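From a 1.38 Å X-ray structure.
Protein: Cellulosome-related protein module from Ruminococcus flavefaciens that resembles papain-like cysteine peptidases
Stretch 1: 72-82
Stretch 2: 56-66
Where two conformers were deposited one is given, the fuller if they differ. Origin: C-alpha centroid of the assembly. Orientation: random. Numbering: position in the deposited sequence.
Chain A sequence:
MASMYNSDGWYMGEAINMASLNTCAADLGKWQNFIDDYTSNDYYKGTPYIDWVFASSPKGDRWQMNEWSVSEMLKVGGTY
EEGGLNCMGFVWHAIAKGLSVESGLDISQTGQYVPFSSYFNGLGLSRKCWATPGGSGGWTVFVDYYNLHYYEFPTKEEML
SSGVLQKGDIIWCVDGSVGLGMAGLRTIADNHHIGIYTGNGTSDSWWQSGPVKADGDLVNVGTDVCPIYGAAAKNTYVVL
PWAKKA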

# COMPACT_ATOMS: atom_id res chain seq x y z
N GLU A 72 12.24 -12.07 -13.83
CA GLU A 72 11.90 -12.24 -12.41
C GLU A 72 10.39 -12.42 -12.22
O GLU A 72 9.96 -13.20 -11.38
CB GLU A 72 12.39 -11.06 -11.58
CG GLU A 72 13.90 -11.00 -11.43
CD GLU A 72 14.51 -12.29 -10.91
OE1 GLU A 72 14.08 -12.77 -9.85
OE2 GLU A 72 15.44 -12.82 -11.56
N MSE A 73 9.60 -11.70 -12.99
CA MSE A 73 8.16 -11.84 -12.92
C MSE A 73 7.72 -13.27 -13.23
O MSE A 73 6.90 -13.84 -12.50
CB MSE A 73 7.48 -10.88 -13.91
CG MSE A 73 7.71 -9.42 -13.63
SE MSE A 73 6.76 -8.74 -12.09
CE MSE A 73 4.97 -8.83 -12.86
N LEU A 74 8.25 -13.83 -14.30
CA LEU A 74 7.84 -15.16 -14.74
C LEU A 74 8.21 -16.24 -13.73
O LEU A 74 7.45 -17.19 -13.55
CB LEU A 74 8.47 -15.50 -16.09
CG LEU A 74 7.89 -14.75 -17.29
CD1 LEU A 74 8.81 -14.92 -18.49
CD2 LEU A 74 6.50 -15.24 -17.62
N LYS A 75 9.35 -16.10 -13.08
CA LYS A 75 9.81 -17.14 -12.15
C LYS A 75 8.80 -17.40 -11.06
O LYS A 75 8.60 -18.55 -10.64
CB LYS A 75 11.13 -16.74 -11.50
CG LYS A 75 12.32 -16.79 -12.44
CD LYS A 75 13.56 -16.24 -11.77
CE LYS A 75 14.73 -16.17 -12.73
NZ LYS A 75 15.91 -15.54 -12.10
N VAL A 76 8.16 -16.34 -10.59
CA VAL A 76 7.31 -16.45 -9.42
C VAL A 76 5.83 -16.46 -9.77
O VAL A 76 4.98 -16.40 -8.88
CB VAL A 76 7.62 -15.33 -8.39
CG1 VAL A 76 9.00 -15.53 -7.80
CG2 VAL A 76 7.50 -13.97 -9.02
N GLY A 77 5.51 -16.53 -11.06
CA GLY A 77 4.14 -16.77 -11.48
C GLY A 77 3.46 -15.60 -12.17
O GLY A 77 2.27 -15.65 -12.44
N GLY A 78 4.20 -14.54 -12.45
CA GLY A 78 3.65 -13.48 -13.27
C GLY A 78 3.35 -13.99 -14.67
O GLY A 78 4.01 -14.90 -15.15
N THR A 79 2.33 -13.44 -15.32
CA THR A 79 1.98 -13.89 -16.67
C THR A 79 1.89 -12.73 -17.65
O THR A 79 1.67 -11.57 -17.27
CB THR A 79 0.64 -14.64 -16.70
OG1 THR A 79 -0.41 -13.73 -16.37
CG2 THR A 79 0.64 -15.82 -15.72
N TYR A 80 2.06 -13.03 -18.93
CA TYR A 80 1.92 -11.99 -19.94
C TYR A 80 0.47 -11.51 -20.00
O TYR A 80 0.21 -10.35 -20.29
CB TYR A 80 2.38 -12.47 -21.31
CG TYR A 80 3.87 -12.49 -21.47
CD1 TYR A 80 4.56 -11.32 -21.67
CD2 TYR A 80 4.57 -13.69 -21.45
CE1 TYR A 80 5.94 -11.33 -21.82
CE2 TYR A 80 5.94 -13.70 -21.60
CZ TYR A 80 6.62 -12.52 -21.78
OH TYR A 80 7.99 -12.52 -21.95
N GLU A 81 -0.45 -12.41 -19.69
CA GLU A 81 -1.87 -12.11 -19.79
C GLU A 81 -2.40 -11.25 -18.64
O GLU A 81 -3.30 -10.43 -18.84
CB GLU A 81 -2.66 -13.41 -19.87
CG GLU A 81 -2.38 -14.22 -21.14
CD GLU A 81 -1.14 -15.14 -21.06
OE1 GLU A 81 -0.46 -15.21 -20.02
OE2 GLU A 81 -0.87 -15.81 -22.08
N GLU A 82 -1.86 -11.44 -17.44
CA GLU A 82 -2.43 -10.79 -16.26
C GLU A 82 -1.42 -10.10 -15.34
O GLU A 82 -1.80 -9.57 -14.30
CB GLU A 82 -3.22 -11.80 -15.44
CG GLU A 82 -4.41 -12.37 -16.18
CD GLU A 82 -5.28 -13.20 -15.27
OE1 GLU A 82 -4.74 -14.08 -14.58
OE2 GLU A 82 -6.50 -12.94 -15.23
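Stretch 2, residues 56-66: SSPKGDRWQMN

Stretch 1 starts as the last turn of a helix, residues 72-75. Val76 is the first residue to leave helical angles, and the chain then runs as loop to Glu82. Gly77 has positive phi (111°), where a CB would be jammed against the carbonyl of the residue before. Gly78 N donates to Met73 O at 2.8 Å, which ties the loop back to the helix end.

Stretch 2 begins as strand at Ser56 and Ser57. A type I turn from Pro58 to Asp61 follows, closed by Asp61 N to Pro58 O at 2.8 Å. The chain goes on to a 3-10 segment that includes residues 63-65. The nearest CA pairs are Tyr80 with Met65 (CA to CA, 6.1 Å) and Glu82 with Lys59 (CA to CA, 4.5 Å). As stretch 1 advances between these points, stretch 2 is met in reverse order.

Met65, a selenomethionine, covers the most surface. Its CA-to-CB bond points toward stretch 1, and its side chain takes the m, m, m rotamer. Met65 SE lies 3.5 Å from Met73 CB. Met65 CE reaches Leu74 CD2 at 3.7 Å and Thr79 C at 3.5 Å. The same methyl sits over one face of the Tyr80 ring, 4.2 Å from Met65 CE to the ring centroid and 9° off the normal, a CH-pi contact. The CA-to-CB bond of Tyr80 points away, but its ring comes back nearer, with Tyr80 CE1 3.5 Å from Met65 O.

Met73, also selenomethionine, is buried beside it. Its side chain continues to Gln64 and the strand: Met73 SE is 3.8 Å from Gln64 OE1, and Met73 CE is 3.9 Å from Ser57 CB. Gln64 OE1 is already engaged within stretch 2, accepting from Ser56 N at 2.8 Å and from Ser57 OG at 2.7 Å. These bonds hold the strand and the 3-10 segment together where Met73 packs.

Glu82 packs at the turn. Glu82 CB lies 3.6 Å from Lys59 CG, and Glu82 O is 3.3 Å from the same Lys59 CG. The charged ends are near but form no salt bridge, with Glu82 OE2 4.1 Å from Lys59 NZ. Glu82 N is held within its own stretch by Thr79 OG1, at 2.9 Å.

One hydrogen bond joins the stretches. Arg62 NH1 donates to Tyr80 O at 2.9 Å, the acceptor lying near the guanidinium plane. The rest of the contact is mostly packing, with the Glu82 and Lys59 charges near each other at the turn.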

# COMPACT_ATOMS: atom_id res chain seq x y z
N SER A 56 4.71 -5.00 -9.53
CA SER A 56 3.84 -3.82 -9.49
C SER A 56 3.13 -3.63 -10.83
O SER A 56 2.95 -2.50 -11.27
CB SER A 56 4.64 -2.57 -9.11
OG SER A 56 5.83 -2.47 -9.86
N SER A 57 2.70 -4.74 -11.43
CA SER A 57 2.12 -4.77 -12.78
C SER A 57 0.73 -5.40 -12.77
O SER A 57 0.57 -6.60 -13.00
CB SER A 57 3.01 -5.60 -13.70
OG SER A 57 4.24 -4.94 -13.94
N PRO A 58 -0.30 -4.59 -12.50
CA PRO A 58 -1.66 -5.13 -12.52
C PRO A 58 -2.11 -5.49 -13.92
O PRO A 58 -1.51 -5.06 -14.89
CB PRO A 58 -2.49 -3.97 -11.98
CG PRO A 58 -1.73 -2.78 -12.25
CD PRO A 58 -0.27 -3.14 -12.24
N LYS A 59 -3.18 -6.27 -14.00
CA LYS A 59 -3.78 -6.65 -15.28
C LYS A 59 -3.98 -5.45 -16.20
O LYS A 59 -3.78 -5.55 -17.40
CB LYS A 59 -5.12 -7.33 -15.02
CG LYS A 59 -5.03 -8.78 -14.61
CD LYS A 59 -6.33 -9.30 -14.00
CE LYS A 59 -7.52 -9.12 -14.92
NZ LYS A 59 -8.77 -9.69 -14.33
N GLY A 60 -4.36 -4.32 -15.62
CA GLY A 60 -4.60 -3.11 -16.39
C GLY A 60 -3.35 -2.35 -16.83
O GLY A 60 -3.46 -1.39 -17.59
N ASP A 61 -2.17 -2.76 -16.37
CA ASP A 61 -0.91 -2.07 -16.66
C ASP A 61 0.24 -3.06 -16.44
O ASP A 61 0.95 -3.01 -15.43
CB ASP A 61 -0.80 -0.85 -15.74
CG ASP A 61 0.48 -0.03 -15.94
OD1 ASP A 61 1.13 -0.12 -17.00
OD2 ASP A 61 0.80 0.75 -15.02
N ARG A 62 0.40 -3.97 -17.40
CA ARG A 62 1.32 -5.09 -17.25
C ARG A 62 2.75 -4.72 -17.64
O ARG A 62 3.44 -5.43 -18.37
CB ARG A 62 0.81 -6.27 -18.09
CG ARG A 62 -0.48 -6.86 -17.54
CD ARG A 62 -1.16 -7.81 -18.52
NE ARG A 62 -1.94 -7.03 -19.48
CZ ARG A 62 -2.24 -7.40 -20.72
NH1 ARG A 62 -1.84 -8.56 -21.21
NH2 ARG A 62 -2.95 -6.58 -21.48
N TRP A 63 3.21 -3.60 -17.10
CA TRP A 63 4.38 -2.91 -17.64
C TRP A 63 5.68 -3.67 -17.44
O TRP A 63 6.56 -3.62 -18.29
CB TRP A 63 4.45 -1.48 -17.09
CG TRP A 63 4.76 -1.40 -15.63
CD1 TRP A 63 3.89 -1.55 -14.59
CD2 TRP A 63 6.04 -1.14 -15.05
NE1 TRP A 63 4.57 -1.40 -13.39
CE2 TRP A 63 5.89 -1.17 -13.66
CE3 TRP A 63 7.31 -0.91 -15.60
CZ2 TRP A 63 6.95 -0.96 -12.79
CZ3 TRP A 63 8.37 -0.70 -14.74
CH2 TRP A 63 8.19 -0.74 -13.34
N GLN A 64 5.81 -4.42 -16.35
CA GLN A 64 7.07 -5.13 -16.12
C GLN A 64 7.22 -6.33 -17.02
O GLN A 64 8.31 -6.90 -17.10
CB GLN A 64 7.22 -5.53 -14.66
CG GLN A 64 7.45 -4.33 -13.77
CD GLN A 64 7.20 -4.64 -12.32
OE1 GLN A 64 6.11 -5.04 -11.94
NE2 GLN A 64 8.22 -4.44 -11.49
N MSE A 65 6.15 -6.73 -17.71
CA MSE A 65 6.25 -7.83 -18.66
C MSE A 65 6.89 -7.39 -19.98
O MSE A 65 7.20 -8.22 -20.83
CB MSE A 65 4.89 -8.47 -18.94
CG MSE A 65 4.16 -8.95 -17.67
SE MSE A 65 5.19 -10.08 -16.47
CE MSE A 65 5.21 -11.73 -17.52
N ASN A 66 7.09 -6.09 -20.16
CA ASN A 66 7.71 -5.58 -21.38
C ASN A 66 9.02 -4.84 -21.15
O ASN A 66 9.40 -3.96 -21.92
CB ASN A 66 6.77 -4.68 -22.15
CG ASN A 66 7.27 -4.39 -23.55
OD1 ASN A 66 7.85 -5.25 -24.22
ND2 ASN A 66 7.06 -3.16 -23.99